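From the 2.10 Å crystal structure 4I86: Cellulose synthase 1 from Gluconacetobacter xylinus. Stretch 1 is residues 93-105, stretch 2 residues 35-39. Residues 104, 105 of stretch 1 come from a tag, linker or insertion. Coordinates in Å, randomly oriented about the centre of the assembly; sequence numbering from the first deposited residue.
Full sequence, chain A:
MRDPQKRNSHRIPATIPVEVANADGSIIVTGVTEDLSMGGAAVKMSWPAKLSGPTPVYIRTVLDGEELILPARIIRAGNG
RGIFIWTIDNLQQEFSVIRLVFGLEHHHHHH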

ATOM      1  N   GLN A  93      13.301   1.328  -1.907  1.00 23.70           N
ATOM      2  CA  GLN A  93      11.888   0.992  -2.083  1.00 26.03           C
ATOM      3  C   GLN A  93      11.651  -0.463  -1.683  1.00 21.89           C
ATOM      4  O   GLN A  93      10.673  -0.783  -1.003  1.00 19.28           O
ATOM      5  CB  GLN A  93      11.421   1.300  -3.517  1.00 24.61           C
ATOM      6  CG  GLN A  93      11.369   2.823  -3.757  1.00 27.57           C
ATOM      7  CD  GLN A  93      10.886   3.223  -5.135  1.00 32.97           C
ATOM      8  OE1 GLN A  93      10.637   2.371  -5.990  1.00 32.52           O
ATOM      9  NE2 GLN A  93      10.746   4.536  -5.358  1.00 26.53           N
ATOM     10  N   GLU A  94      12.579  -1.330  -2.059  1.00 22.36           N
ATOM     11  CA  GLU A  94      12.500  -2.733  -1.672  1.00 27.11           C
ATOM     12  C   GLU A  94      12.471  -2.851  -0.147  1.00 19.75           C
ATOM     13  O   GLU A  94      11.641  -3.562   0.427  1.00 17.64           O
ATOM     14  CB  GLU A  94      13.715  -3.501  -2.219  1.00 25.86           C
ATOM     15  CG  GLU A  94      13.803  -4.949  -1.740  1.00 27.21           C
ATOM     16  CD  GLU A  94      12.733  -5.833  -2.363  1.00 29.97           C
ATOM     17  OE1 GLU A  94      12.332  -6.843  -1.736  1.00 29.43           O
ATOM     18  OE2 GLU A  94      12.317  -5.535  -3.505  1.00 33.63           O
ATOM     19  N   PHE A  95      13.367  -2.133   0.516  1.00 19.63           N
ATOM     20  CA  PHE A  95      13.481  -2.242   1.964  1.00 19.85           C
ATOM     21  C   PHE A  95      12.433  -1.489   2.763  1.00 20.81           C
ATOM     22  O   PHE A  95      12.215  -1.801   3.931  1.00 18.72           O
ATOM     23  CB  PHE A  95      14.895  -1.898   2.449  1.00 21.21           C
ATOM     24  CG  PHE A  95      15.879  -3.014   2.244  1.00 18.57           C
ATOM     25  CD1 PHE A  95      15.841  -4.140   3.052  1.00 19.98           C
ATOM     26  CD2 PHE A  95      16.817  -2.954   1.230  1.00 21.79           C
ATOM     27  CE1 PHE A  95      16.739  -5.191   2.853  1.00 21.64           C
ATOM     28  CE2 PHE A  95      17.726  -3.994   1.033  1.00 23.00           C
ATOM     29  CZ  PHE A  95      17.679  -5.109   1.849  1.00 23.40           C
ATOM     30  N   SER A  96      11.771  -0.516   2.150  1.00 18.87           N
ATOM     31  CA  SER A  96      10.648   0.117   2.830  1.00 20.29           C
ATOM     32  C   SER A  96       9.526  -0.893   2.936  1.00 17.94           C
ATOM     33  O   SER A  96       8.878  -1.008   3.973  1.00 16.32           O
ATOM     34  CB  SER A  96      10.167   1.349   2.072  1.00 21.69           C
ATOM     35  OG  SER A  96      11.200   2.315   2.045  1.00 23.51           O
ATOM     36  N   VAL A  97       9.319  -1.648   1.860  1.00 17.87           N
ATOM     37  CA  VAL A  97       8.317  -2.712   1.857  1.00 18.55           C
ATOM     38  C   VAL A  97       8.665  -3.770   2.901  1.00 16.34           C
ATOM     39  O   VAL A  97       7.804  -4.187   3.657  1.00 16.35           O
ATOM     40  CB  VAL A  97       8.180  -3.377   0.474  1.00 18.50           C
ATOM     41  CG1 VAL A  97       7.257  -4.619   0.553  1.00 17.96           C
ATOM     42  CG2 VAL A  97       7.651  -2.370  -0.534  1.00 18.61           C
ATOM     43  N   ILE A  98       9.926  -4.199   2.932  1.00 16.91           N
ATOM     44  CA  ILE A  98      10.389  -5.164   3.928  1.00 20.64           C
ATOM     45  C   ILE A  98      10.171  -4.628   5.351  1.00 18.62           C
ATOM     46  O   ILE A  98       9.665  -5.341   6.228  1.00 19.47           O
ATOM     47  CB  ILE A  98      11.881  -5.557   3.700  1.00 16.60           C
ATOM     48  CG1 ILE A  98      12.043  -6.345   2.399  1.00 17.98           C
ATOM     49  CG2 ILE A  98      12.445  -6.318   4.888  1.00 17.79           C
ATOM     50  CD1 ILE A  98      13.503  -6.651   2.012  1.00 16.90           C
ATOM     51  N   ARG A  99      10.547  -3.374   5.589  1.00 17.72           N
ATOM     52  CA  ARG A  99      10.412  -2.803   6.931  1.00 22.01           C
ATOM     53  C   ARG A  99       8.958  -2.814   7.399  1.00 20.50           C
ATOM     54  O   ARG A  99       8.680  -3.097   8.555  1.00 22.35           O
ATOM     55  CB  ARG A  99      10.957  -1.366   6.987  1.00 23.11           C
ATOM     56  CG  ARG A  99      12.482  -1.276   7.046  1.00 27.10           C
ATOM     57  CD  ARG A  99      12.942   0.153   7.424  1.00 32.46           C
ATOM     58  NE  ARG A  99      12.929   1.040   6.276  1.00 38.30           N
ATOM     59  CZ  ARG A  99      12.422   2.266   6.272  1.00 33.89           C
ATOM     60  NH1 ARG A  99      11.887   2.783   7.368  1.00 37.79           N
ATOM     61  NH2 ARG A  99      12.465   2.976   5.159  1.00 33.97           N
ATOM     62  N   LEU A 100       8.048  -2.462   6.496  1.00 19.26           N
ATOM     63  CA  LEU A 100       6.616  -2.485   6.760  1.00 20.57           C
ATOM     64  C   LEU A 100       6.094  -3.881   7.078  1.00 22.05           C
ATOM     65  O   LEU A 100       5.500  -4.102   8.136  1.00 23.35           O
ATOM     66  CB  LEU A 100       5.847  -1.929   5.559  1.00 18.01           C
ATOM     67  CG  LEU A 100       4.310  -1.907   5.612  1.00 23.91           C
ATOM     68  CD1 LEU A 100       3.799  -1.133   6.834  1.00 23.26           C
ATOM     69  CD2 LEU A 100       3.724  -1.314   4.313  1.00 21.19           C
ATOM     70  N   VAL A 101       6.300  -4.814   6.155  1.00 22.43           N
ATOM     71  CA  VAL A 101       5.790  -6.175   6.310  1.00 22.29           C
ATOM     72  C   VAL A 101       6.416  -6.921   7.485  1.00 21.51           C
ATOM     73  O   VAL A 101       5.700  -7.488   8.304  1.00 23.98           O
ATOM     74  CB  VAL A 101       5.985  -7.005   5.021  1.00 24.51           C
ATOM     75  CG1 VAL A 101       5.551  -8.469   5.236  1.00 25.06           C
ATOM     76  CG2 VAL A 101       5.218  -6.382   3.877  1.00 20.91           C
ATOM     77  N   PHE A 102       7.745  -6.929   7.574  1.00 20.08           N
ATOM     78  CA  PHE A 102       8.412  -7.597   8.702  1.00 21.11           C
ATOM     79  C   PHE A 102       8.323  -6.790  10.003  1.00 25.74           C
ATOM     80  O   PHE A 102       8.368  -7.373  11.096  1.00 30.93           O
ATOM     81  CB  PHE A 102       9.876  -7.940   8.398  1.00 19.73           C
ATOM     82  CG  PHE A 102      10.056  -9.096   7.418  1.00 22.87           C
ATOM     83  CD1 PHE A 102      10.437 -10.358   7.866  1.00 25.26           C
ATOM     84  CD2 PHE A 102       9.877  -8.907   6.057  1.00 21.90           C
ATOM     85  CE1 PHE A 102      10.605 -11.416   6.973  1.00 28.98           C
ATOM     86  CE2 PHE A 102      10.029  -9.974   5.150  1.00 26.36           C
ATOM     87  CZ  PHE A 102      10.401 -11.227   5.618  1.00 26.65           C
ATOM     88  N   GLY A 103       8.208  -5.464   9.902  1.00 20.28           N
ATOM     89  CA  GLY A 103       8.032  -4.639  11.093  1.00 24.19           C
ATOM     90  C   GLY A 103       6.720  -5.019  11.759  1.00 33.34           C
ATOM     91  O   GLY A 103       6.610  -5.049  12.989  1.00 33.58           O
ATOM     92  N   LEU A 104       5.717  -5.325  10.938  1.00 28.55           N
ATOM     93  CA  LEU A 104       4.429  -5.772  11.453  1.00 32.15           C
ATOM     94  C   LEU A 104       4.461  -7.232  11.964  1.00 32.88           C
ATOM     95  O   LEU A 104       3.730  -7.582  12.894  1.00 40.97           O
ATOM     96  CB  LEU A 104       3.343  -5.571  10.398  1.00 28.63           C
ATOM     97  CG  LEU A 104       2.855  -4.136  10.204  1.00 32.65           C
ATOM     98  CD1 LEU A 104       2.008  -4.066   8.949  1.00 31.19           C
ATOM     99  CD2 LEU A 104       2.053  -3.643  11.406  1.00 34.64           C
ATOM    100  N   GLU A 105       5.298  -8.082  11.375  1.00 31.42           N
ATOM    101  CA  GLU A 105       5.458  -9.437  11.907  1.00 36.26           C
ATOM    102  C   GLU A 105       6.010  -9.349  13.328  1.00 42.31           C
ATOM    103  O   GLU A 105       5.581 -10.083  14.226  1.00 42.36           O
ATOM    104  CB  GLU A 105       6.406 -10.283  11.041  1.00 36.22           C
ATOM    105  CG  GLU A 105       5.787 -10.850   9.763  1.00 39.74           C
ATOM    106  CD  GLU A 105       6.772 -11.686   8.938  1.00 37.60           C
ATOM    107  OE1 GLU A 105       7.671 -12.330   9.537  1.00 45.62           O
ATOM    108  OE2 GLU A 105       6.652 -11.700   7.688  1.00 36.18           O
TER
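Stretch 2 35-39: DLSMG

How does the short segment lie on the helix? Residues 93-105 are helical throughout, whereas stretch 2 is a strand at Asp-35 and Leu-36 and then turns off into a loop. The two run in opposite senses: Ser-37 has its CA 6.1 Å from the CA of Val-101, and one residue later the CA of Met-38 lies 6.6 Å from the CA of Val-97, one helical turn back. No hydrogen bond crosses between them; the contact is one of packing, mostly between side chains, with the carbonyl O of Ser-37 also pressed against the helix.

Where does the strand end meet the helix? Asp-35 points away and makes no contact. Leu-36 points toward the helix, and its CD1 lies 3.6 Å from CD1 of Leu-100, while its CB is 4.4 Å from CG2 of Val-101. Leu-104, a residue of the expression tag, also faces it, but the 3.0 Å between CD1 of Leu-104 and CD1 of Leu-36 is too short for a real contact and carries no weight.

What does Ser-37 offer, with its side chain turned away? Its backbone: the carbonyl O of Ser-37 sits 3.3 Å from CG2 of Val-101. Behind it, OG of Ser-37 accepts a hydrogen bond from N of Gly-39, 3.3 Å away, within the turn.

How does Met-38 reach so many partners? Its CA-to-CB bond points sideways, but an m, m, m rotamer brings the chain's end to the helix. CE of Met-38 lies 3.7 Å from CG1 of Val-97, 3.8 Å from CG1 of Ile-98 and 3.8 Å from OE1 of Glu-94. SD of Met-38 stands 4.3 Å from CB of Val-101 and meets the edge of the Phe-102 ring, 4.1 Å from CE2 of Phe-102. Gly-39, without a side chain, makes no contact with the helix.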

ATOM      1  N   ASP A  35      -4.538  -6.169   5.179  1.00 30.36           N
ATOM      2  CA  ASP A  35      -3.386  -7.051   5.178  1.00 29.59           C
ATOM      3  C   ASP A  35      -2.274  -6.415   4.366  1.00 31.37           C
ATOM      4  O   ASP A  35      -2.524  -5.557   3.514  1.00 31.36           O
ATOM      5  CB  ASP A  35      -3.743  -8.398   4.575  1.00 31.70           C
ATOM      6  CG  ASP A  35      -3.983  -8.309   3.084  1.00 36.27           C
ATOM      7  OD1 ASP A  35      -5.158  -8.200   2.694  1.00 35.95           O
ATOM      8  OD2 ASP A  35      -3.001  -8.326   2.303  1.00 40.63           O
ATOM      9  N   LEU A  36      -1.047  -6.833   4.643  1.00 28.79           N
ATOM     10  CA  LEU A  36       0.113  -6.363   3.904  1.00 27.06           C
ATOM     11  C   LEU A  36       0.886  -7.602   3.514  1.00 26.12           C
ATOM     12  O   LEU A  36       0.875  -8.585   4.234  1.00 26.82           O
ATOM     13  CB  LEU A  36       0.982  -5.454   4.781  1.00 27.46           C
ATOM     14  CG  LEU A  36       0.319  -4.113   5.113  1.00 28.45           C
ATOM     15  CD1 LEU A  36       1.027  -3.405   6.232  1.00 34.28           C
ATOM     16  CD2 LEU A  36       0.311  -3.231   3.895  1.00 25.07           C
ATOM     17  N   SER A  37       1.537  -7.561   2.359  1.00 24.38           N
ATOM     18  CA  SER A  37       2.406  -8.651   1.946  1.00 26.81           C
ATOM     19  C   SER A  37       3.603  -8.065   1.219  1.00 25.72           C
ATOM     20  O   SER A  37       3.655  -6.851   0.961  1.00 22.55           O
ATOM     21  CB  SER A  37       1.655  -9.609   1.014  1.00 27.90           C
ATOM     22  OG  SER A  37       1.137  -8.885  -0.086  1.00 26.69           O
ATOM     23  N   MET A  38       4.558  -8.922   0.879  1.00 24.46           N
ATOM     24  CA  MET A  38       5.656  -8.509   0.017  1.00 26.59           C
ATOM     25  C   MET A  38       5.144  -8.082  -1.371  1.00 25.77           C
ATOM     26  O   MET A  38       5.833  -7.379  -2.103  1.00 24.14           O
ATOM     27  CB  MET A  38       6.692  -9.631  -0.109  1.00 30.59           C
ATOM     28  CG  MET A  38       7.564  -9.820   1.133  1.00 25.90           C
ATOM     29  SD  MET A  38       8.375  -8.320   1.734  1.00 23.97           S
ATOM     30  CE  MET A  38       9.278  -7.761   0.272  1.00 23.34           C
ATOM     31  N   GLY A  39       3.931  -8.501  -1.728  1.00 23.41           N
ATOM     32  CA  GLY A  39       3.378  -8.169  -3.035  1.00 27.38           C
ATOM     33  C   GLY A  39       2.630  -6.834  -3.061  1.00 22.81           C
ATOM     34  O   GLY A  39       2.686  -6.086  -4.040  1.00 20.22           O
TER